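Local coordinates for uncharacterized protein (Bacillus thuringiensis serovar kurstaki, PDB 4XE7) that probably assembles into actin-like filaments of the bacterial cytoskeleton, as a ParM-type protein of the kind that segregates plasmids with the help of nucleotide, at residues A[40-44]-A[100-106]; A[16-20]-A[114-118]; A[355-359]-A[384-390]. The contacts are given in a common frame with arbitrary orientation. Numbering follows the deposited sequence.

Contact 1 (A[40-44]-A[100-106]); sequences TVIAE and QEDRQEP
Residues 40-44 run extended into the end of strand 33-45, and the irregular segment 100-106 passes antiparallel to them after a type I turn from Gln100 to Arg103. The register sets Val41 against Glu105, Ile42 against Gln104 and Ala43 against Arg103. A single hydrogen-bonded bridge joins Ile42 and Gln104: Ile42 N to Gln104 O is 3.1 Å and Gln104 N to Ile42 O is 2.6 Å. Val41 (t) sets CG2 3.8 Å from Glu105 CG, while Ile42 (p, t) brings CG1 within 4.0 Å of Gln104 CB. Ala43 points CB at Gln100 CB, 3.7 Å away, and Thr40 CG2 meets Pro106 CG at 3.8 Å. Gln104 (m, t) reaches along the strand; its NE2 holds two waters, one bound also by Glu44 N and Asp102 O, the other by Glu44 OE2, and its OE1 pairs with Lys124. Arg103 (p, t, t) leads its guanidinium away from the strand, NE to Glu105 OE1 3.0 Å in a salt bridge and NH1 to Gln100 O 3.0 Å. With Ala43 bonded to Tyr92 of strand 90-93 and Val41 to Gly94, the loop docks through one antiparallel bridge by backbone bonds, apolar contacts and water, not ion pairs; Arg103 and Glu105 pair within it.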
# COMPACT_ATOMS: atom_id res chain seq x y z
N THR A 40 1.73 -9.15 -6.92
CA THR A 40 0.87 -10.14 -7.54
C THR A 40 1.63 -10.86 -8.65
O THR A 40 1.42 -10.64 -9.86
CB THR A 40 -0.40 -9.47 -8.05
OG1 THR A 40 -0.94 -8.69 -6.98
CG2 THR A 40 -1.43 -10.50 -8.52
N VAL A 41 2.54 -11.72 -8.21
CA VAL A 41 3.42 -12.45 -9.08
C VAL A 41 3.57 -13.85 -8.53
O VAL A 41 3.94 -14.02 -7.37
CB VAL A 41 4.81 -11.81 -9.18
CG1 VAL A 41 5.67 -12.62 -10.12
CG2 VAL A 41 4.71 -10.37 -9.64
N ILE A 42 3.28 -14.86 -9.35
CA ILE A 42 3.49 -16.24 -8.92
C ILE A 42 4.31 -17.01 -9.96
O ILE A 42 4.42 -16.60 -11.11
CB ILE A 42 2.15 -16.95 -8.65
CG1 ILE A 42 1.39 -17.21 -9.95
CG2 ILE A 42 1.29 -16.12 -7.64
CD1 ILE A 42 0.06 -17.93 -9.75
N ALA A 43 4.90 -18.12 -9.53
CA ALA A 43 5.71 -18.98 -10.41
C ALA A 43 5.67 -20.41 -9.87
O ALA A 43 5.81 -20.62 -8.67
CB ALA A 43 7.16 -18.46 -10.51
N GLU A 44 5.47 -21.39 -10.76
CA GLU A 44 5.44 -22.79 -10.36
C GLU A 44 6.76 -23.19 -9.67
O GLU A 44 7.84 -22.78 -10.10
CB GLU A 44 5.15 -23.71 -11.56
CG GLU A 44 3.73 -23.57 -12.16
CD GLU A 44 3.37 -24.69 -13.15
OE1 GLU A 44 4.13 -25.68 -13.26
OE2 GLU A 44 2.31 -24.60 -13.80
N GLN A 100 11.89 -15.47 -11.49
CA GLN A 100 11.65 -16.69 -12.25
C GLN A 100 11.30 -16.37 -13.69
O GLN A 100 10.60 -15.39 -13.96
CB GLN A 100 10.53 -17.51 -11.60
CG GLN A 100 10.79 -17.85 -10.15
CD GLN A 100 11.84 -18.92 -10.00
OE1 GLN A 100 11.74 -19.98 -10.61
NE2 GLN A 100 12.86 -18.65 -9.20
N GLU A 101 11.78 -17.17 -14.64
CA GLU A 101 11.52 -16.88 -16.04
C GLU A 101 10.08 -17.26 -16.39
O GLU A 101 9.45 -16.62 -17.24
CB GLU A 101 12.50 -17.61 -16.96
CG GLU A 101 12.01 -17.75 -18.40
CD GLU A 101 13.07 -17.40 -19.42
OE1 GLU A 101 14.25 -17.77 -19.21
OE2 GLU A 101 12.74 -16.75 -20.44
N ASP A 102 9.57 -18.28 -15.73
CA ASP A 102 8.20 -18.70 -15.96
C ASP A 102 7.21 -18.04 -15.00
O ASP A 102 6.17 -18.61 -14.69
CB ASP A 102 8.08 -20.22 -15.87
CG ASP A 102 8.85 -20.94 -16.97
OD1 ASP A 102 8.41 -20.88 -18.14
OD2 ASP A 102 9.89 -21.56 -16.66
N ARG A 103 7.53 -16.84 -14.53
CA ARG A 103 6.62 -16.15 -13.63
C ARG A 103 5.30 -15.85 -14.35
O ARG A 103 5.26 -15.70 -15.57
CB ARG A 103 7.23 -14.87 -13.10
CG ARG A 103 7.38 -13.77 -14.11
CD ARG A 103 8.08 -12.58 -13.48
NE ARG A 103 8.53 -11.58 -14.44
CZ ARG A 103 9.73 -11.58 -15.01
NH1 ARG A 103 10.61 -12.53 -14.73
NH2 ARG A 103 10.05 -10.62 -15.88
N GLN A 104 4.23 -15.77 -13.57
CA GLN A 104 2.92 -15.40 -14.10
C GLN A 104 2.44 -14.12 -13.44
O GLN A 104 2.48 -14.00 -12.21
CB GLN A 104 1.93 -16.55 -13.90
CG GLN A 104 2.44 -17.88 -14.46
CD GLN A 104 1.42 -19.01 -14.32
OE1 GLN A 104 0.23 -18.82 -14.54
NE2 GLN A 104 1.89 -20.19 -13.94
N GLU A 105 2.00 -13.17 -14.26
CA GLU A 105 1.53 -11.87 -13.78
C GLU A 105 0.19 -11.50 -14.42
O GLU A 105 -0.19 -12.07 -15.44
CB GLU A 105 2.59 -10.78 -14.07
CG GLU A 105 3.87 -10.95 -13.26
CD GLU A 105 5.02 -10.04 -13.70
OE1 GLU A 105 5.80 -10.44 -14.60
OE2 GLU A 105 5.15 -8.94 -13.14
N PRO A 106 -0.55 -10.56 -13.81
CA PRO A 106 -1.79 -10.15 -14.47
C PRO A 106 -1.51 -9.44 -15.79
O PRO A 106 -0.57 -8.65 -15.87
CB PRO A 106 -2.44 -9.21 -13.45
CG PRO A 106 -1.77 -9.54 -12.13
CD PRO A 106 -0.37 -9.88 -12.51
O HOH W 1 4.90 -20.60 -13.74
O HOH W 2 0.45 -22.80 -13.88

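Contact 2 (A[16-20]-A[114-118]); sequences DTGNI and TEDKF
Here a loop leaving the end of strand 13-17 faces the irregular segment 114-118 without backbone pairing; the closest CA atoms, Asn19 and Lys117, are 7.8 Å apart, and side chains fill the gap. The polar link is made by Lys117, whose chain (m, t, t, p) crosses to the loop and bends at its end so that NZ lies 3.0 Å from Asn19 OD1, a weak hydrogen bond. Asn19 (m) points toward the lysine. Beside this bond, Lys117 CE makes a close approach to Thr17 O at 3.1 Å. Van der Waals contacts complete the interface: Lys117 CD is 3.7 Å from Thr17 CG2. That methyl, placed by the m rotamer of Thr17, also meets Phe118 CZ at 3.9 Å, and Asn19 ND2 approaches Thr114 CG2 to 4.2 Å. His126 of helix 123-140 touches Thr17, Asn19, Lys117 and Phe118. The Asp-Thr-Gly sequence at the turn between the first two strands matches the phosphate-1 loop of actin-like ATPases, consistent with a nucleotide-site loop, empty in this apo structure.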
# COMPACT_ATOMS: atom_id res chain seq x y z
N ASP A 16 -7.08 -6.21 0.49
CA ASP A 16 -7.14 -5.37 -0.68
C ASP A 16 -6.43 -6.05 -1.85
O ASP A 16 -5.20 -6.09 -1.93
CB ASP A 16 -6.52 -4.01 -0.36
CG ASP A 16 -6.34 -3.13 -1.58
OD1 ASP A 16 -7.07 -3.32 -2.58
OD2 ASP A 16 -5.45 -2.24 -1.54
N THR A 17 -7.23 -6.60 -2.74
CA THR A 17 -6.74 -7.30 -3.92
C THR A 17 -6.59 -6.35 -5.11
O THR A 17 -7.56 -6.06 -5.80
CB THR A 17 -7.71 -8.45 -4.31
OG1 THR A 17 -7.84 -9.35 -3.21
CG2 THR A 17 -7.22 -9.20 -5.53
N GLY A 18 -5.37 -5.86 -5.33
CA GLY A 18 -5.06 -5.08 -6.52
C GLY A 18 -4.40 -5.90 -7.63
O GLY A 18 -4.01 -7.05 -7.43
N ASN A 19 -4.27 -5.30 -8.81
CA ASN A 19 -3.64 -5.99 -9.94
C ASN A 19 -2.12 -6.07 -9.83
O ASN A 19 -1.49 -6.94 -10.42
CB ASN A 19 -4.00 -5.30 -11.25
CG ASN A 19 -5.43 -5.53 -11.64
OD1 ASN A 19 -5.87 -6.67 -11.80
ND2 ASN A 19 -6.19 -4.45 -11.79
N ILE A 20 -1.53 -5.14 -9.09
CA ILE A 20 -0.09 -5.10 -8.96
C ILE A 20 0.32 -5.76 -7.65
O ILE A 20 1.34 -6.44 -7.57
CB ILE A 20 0.46 -3.65 -8.99
CG1 ILE A 20 -0.01 -2.93 -10.25
CG2 ILE A 20 1.99 -3.64 -8.90
CD1 ILE A 20 0.45 -3.60 -11.52
N THR A 114 -8.24 -3.44 -18.30
CA THR A 114 -7.93 -4.51 -17.35
C THR A 114 -8.87 -5.72 -17.34
O THR A 114 -10.06 -5.60 -17.65
CB THR A 114 -7.89 -3.94 -15.92
OG1 THR A 114 -9.10 -3.21 -15.66
CG2 THR A 114 -6.70 -3.00 -15.75
N GLU A 115 -8.33 -6.87 -16.96
CA GLU A 115 -9.08 -8.13 -17.01
C GLU A 115 -9.86 -8.42 -15.73
O GLU A 115 -9.75 -7.69 -14.75
CB GLU A 115 -8.13 -9.31 -17.29
CG GLU A 115 -7.67 -9.44 -18.73
CD GLU A 115 -6.87 -10.70 -18.96
OE1 GLU A 115 -6.58 -11.03 -20.13
OE2 GLU A 115 -6.52 -11.37 -17.97
N ASP A 116 -10.63 -9.49 -15.77
CA ASP A 116 -11.42 -9.96 -14.63
C ASP A 116 -10.54 -10.76 -13.67
O ASP A 116 -10.01 -11.80 -14.04
CB ASP A 116 -12.58 -10.82 -15.12
CG ASP A 116 -13.56 -11.16 -14.02
OD1 ASP A 116 -13.65 -10.38 -13.05
OD2 ASP A 116 -14.24 -12.20 -14.13
N LYS A 117 -10.40 -10.28 -12.44
CA LYS A 117 -9.48 -10.89 -11.46
C LYS A 117 -9.81 -12.35 -11.15
O LYS A 117 -8.91 -13.18 -11.02
CB LYS A 117 -9.49 -10.10 -10.16
CG LYS A 117 -8.64 -8.86 -10.17
CD LYS A 117 -8.67 -8.20 -8.81
CE LYS A 117 -7.71 -7.03 -8.76
NZ LYS A 117 -7.99 -6.05 -9.84
N PHE A 118 -11.09 -12.67 -11.04
CA PHE A 118 -11.44 -13.98 -10.51
C PHE A 118 -12.13 -14.91 -11.51
O PHE A 118 -12.85 -15.84 -11.12
CB PHE A 118 -12.28 -13.79 -9.25
CG PHE A 118 -11.53 -13.11 -8.14
CD1 PHE A 118 -11.84 -11.81 -7.75
CD2 PHE A 118 -10.47 -13.75 -7.51
CE1 PHE A 118 -11.14 -11.19 -6.74
CE2 PHE A 118 -9.76 -13.13 -6.50
CZ PHE A 118 -10.09 -11.85 -6.11

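Contact 3 (A[355-359]-A[384-390]); sequences LMKFW and LKEQDGF
Trp359, on helix 337-362, has the largest area covered in this contact. Its t rotamer, with chi2 near -12°, extends the indole toward a type II turn, Gln387 to Phe390. The benzo edge meets the turn: Trp359 CZ3 is 3.5 Å from Gln387 CB and Trp359 CZ2 is 3.3 Å from Asp388 O, both near the ring plane. Gly389, at phi/psi 100/-14, lets the turn close against the ring, where a CB would come 3.1 Å from Trp359 CZ2 and would also jam against Asp388 O; Trp359 CH2 reaches Phe390 N at 3.5 Å and Phe390 CB at 3.8 Å. The indole NE1 bonds to Ala364 O. Met356 starts sideways, but its m, m, m rotamer brings its end nearer the loop, with CE 4.2 Å from Gln387 CD and SD 4.5 Å from Leu384 CD2. Leu355 (m, t) completes the apolar patch, CD1 lying 4.2 Å from Leu384 CD1 and 4.4 Å from Phe390 CE2. The segments share no hydrogen bond. Leu355 and Phe390 touch Val369 of strand 366-370, so the helix packs across this sheet while the loop delivers its outermost strand, 390-391, beside 366-370.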
# COMPACT_ATOMS: atom_id res chain seq x y z
N LEU A 355 -6.08 20.92 -7.70
CA LEU A 355 -7.01 20.55 -6.63
C LEU A 355 -8.13 21.57 -6.44
O LEU A 355 -9.28 21.21 -6.14
CB LEU A 355 -6.26 20.37 -5.31
CG LEU A 355 -5.23 19.25 -5.31
CD1 LEU A 355 -4.34 19.35 -4.10
CD2 LEU A 355 -5.94 17.92 -5.34
N MET A 356 -7.78 22.85 -6.58
CA MET A 356 -8.81 23.90 -6.43
C MET A 356 -9.78 23.83 -7.61
O MET A 356 -10.99 23.88 -7.42
CB MET A 356 -8.17 25.29 -6.31
CG MET A 356 -7.42 25.49 -4.97
SD MET A 356 -8.47 25.51 -3.46
CE MET A 356 -9.06 27.20 -3.49
N LYS A 357 -9.26 23.64 -8.81
CA LYS A 357 -10.12 23.49 -9.98
C LYS A 357 -11.07 22.27 -9.85
O LYS A 357 -12.25 22.35 -10.18
CB LYS A 357 -9.25 23.40 -11.23
CG LYS A 357 -9.98 23.06 -12.50
CD LYS A 357 -9.04 23.12 -13.71
CE LYS A 357 -8.41 24.50 -13.86
NZ LYS A 357 -9.30 25.42 -14.62
N PHE A 358 -10.56 21.15 -9.34
CA PHE A 358 -11.38 19.96 -9.20
C PHE A 358 -12.44 20.19 -8.14
O PHE A 358 -13.54 19.66 -8.24
CB PHE A 358 -10.54 18.73 -8.81
CG PHE A 358 -11.29 17.43 -8.95
CD1 PHE A 358 -11.78 17.03 -10.19
CD2 PHE A 358 -11.50 16.59 -7.86
CE1 PHE A 358 -12.45 15.83 -10.34
CE2 PHE A 358 -12.17 15.37 -8.01
CZ PHE A 358 -12.65 15.00 -9.25
N TRP A 359 -12.09 20.94 -7.10
CA TRP A 359 -13.03 21.26 -6.05
C TRP A 359 -14.22 22.04 -6.62
O TRP A 359 -15.36 21.74 -6.30
CB TRP A 359 -12.34 22.06 -4.95
CG TRP A 359 -12.96 21.98 -3.60
CD1 TRP A 359 -14.19 21.48 -3.26
CD2 TRP A 359 -12.35 22.42 -2.38
NE1 TRP A 359 -14.39 21.60 -1.90
CE2 TRP A 359 -13.27 22.17 -1.34
CE3 TRP A 359 -11.12 23.01 -2.07
CZ2 TRP A 359 -12.99 22.48 -0.00
CZ3 TRP A 359 -10.84 23.33 -0.74
CH2 TRP A 359 -11.78 23.06 0.27
N LEU A 384 -3.32 24.45 2.39
CA LEU A 384 -4.71 24.35 1.92
C LEU A 384 -5.67 23.96 3.03
O LEU A 384 -6.89 24.07 2.88
CB LEU A 384 -4.83 23.34 0.78
CG LEU A 384 -4.08 23.77 -0.48
CD1 LEU A 384 -4.09 22.62 -1.47
CD2 LEU A 384 -4.74 24.98 -1.08
N LYS A 385 -5.12 23.49 4.15
CA LYS A 385 -5.96 23.17 5.31
C LYS A 385 -6.76 24.38 5.80
O LYS A 385 -7.73 24.22 6.52
CB LYS A 385 -5.13 22.61 6.46
CG LYS A 385 -4.61 21.21 6.23
CD LYS A 385 -4.51 20.43 7.53
CE LYS A 385 -3.14 20.52 8.13
NZ LYS A 385 -3.04 19.62 9.32
N GLU A 386 -6.34 25.58 5.40
CA GLU A 386 -7.09 26.78 5.74
C GLU A 386 -8.43 26.83 5.00
O GLU A 386 -9.37 27.47 5.46
CB GLU A 386 -6.28 28.04 5.44
CG GLU A 386 -5.40 28.49 6.59
CD GLU A 386 -6.20 28.87 7.83
OE1 GLU A 386 -6.50 27.97 8.65
OE2 GLU A 386 -6.53 30.07 7.97
N GLN A 387 -8.50 26.16 3.86
CA GLN A 387 -9.77 26.03 3.15
C GLN A 387 -10.69 25.11 3.94
O GLN A 387 -10.30 23.99 4.26
CB GLN A 387 -9.54 25.48 1.74
CG GLN A 387 -8.49 26.22 0.93
CD GLN A 387 -8.88 27.67 0.70
OE1 GLN A 387 -10.06 27.99 0.60
NE2 GLN A 387 -7.88 28.55 0.62
N ASP A 388 -11.90 25.54 4.28
CA ASP A 388 -12.77 24.64 5.02
C ASP A 388 -13.29 23.54 4.08
O ASP A 388 -13.72 23.79 2.95
CB ASP A 388 -13.93 25.39 5.69
CG ASP A 388 -14.87 26.02 4.69
OD1 ASP A 388 -14.38 26.68 3.75
OD2 ASP A 388 -16.10 25.85 4.85
N GLY A 389 -13.22 22.30 4.55
CA GLY A 389 -13.59 21.18 3.70
C GLY A 389 -12.38 20.48 3.10
O GLY A 389 -12.51 19.36 2.59
N PHE A 390 -11.20 21.11 3.17
CA PHE A 390 -9.97 20.48 2.68
C PHE A 390 -9.33 19.60 3.75
O PHE A 390 -9.07 20.04 4.87
CB PHE A 390 -8.94 21.52 2.22
CG PHE A 390 -7.71 20.92 1.60
CD1 PHE A 390 -6.60 20.59 2.39
CD2 PHE A 390 -7.65 20.67 0.24
CE1 PHE A 390 -5.46 20.02 1.82
CE2 PHE A 390 -6.52 20.10 -0.34
CZ PHE A 390 -5.42 19.78 0.46

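In the fold
Contacts 1 and 2 lie together on one side of the molecule, their centres about 15 Å apart, and both reach the sheet that includes strands 13-17, 21-27 and 33-45. They touch directly: Thr40 N lies 2.8 Å from Ile20 O, a probable hydrogen bond, and Pro106 CG lies 3.1 Å from Asn19 O. In sequence, 40-44 and 100-106 both fall between 16-20 and 114-118, so the long loop before helix 123-140 is fastened at two successive points. Contact 3 comes later in the chain and belongs to the other sheet, its centre about 43 Å from that of contact 1 and 32 Å from that of contact 2. The separation fits the two-domain layout of actin-like proteins.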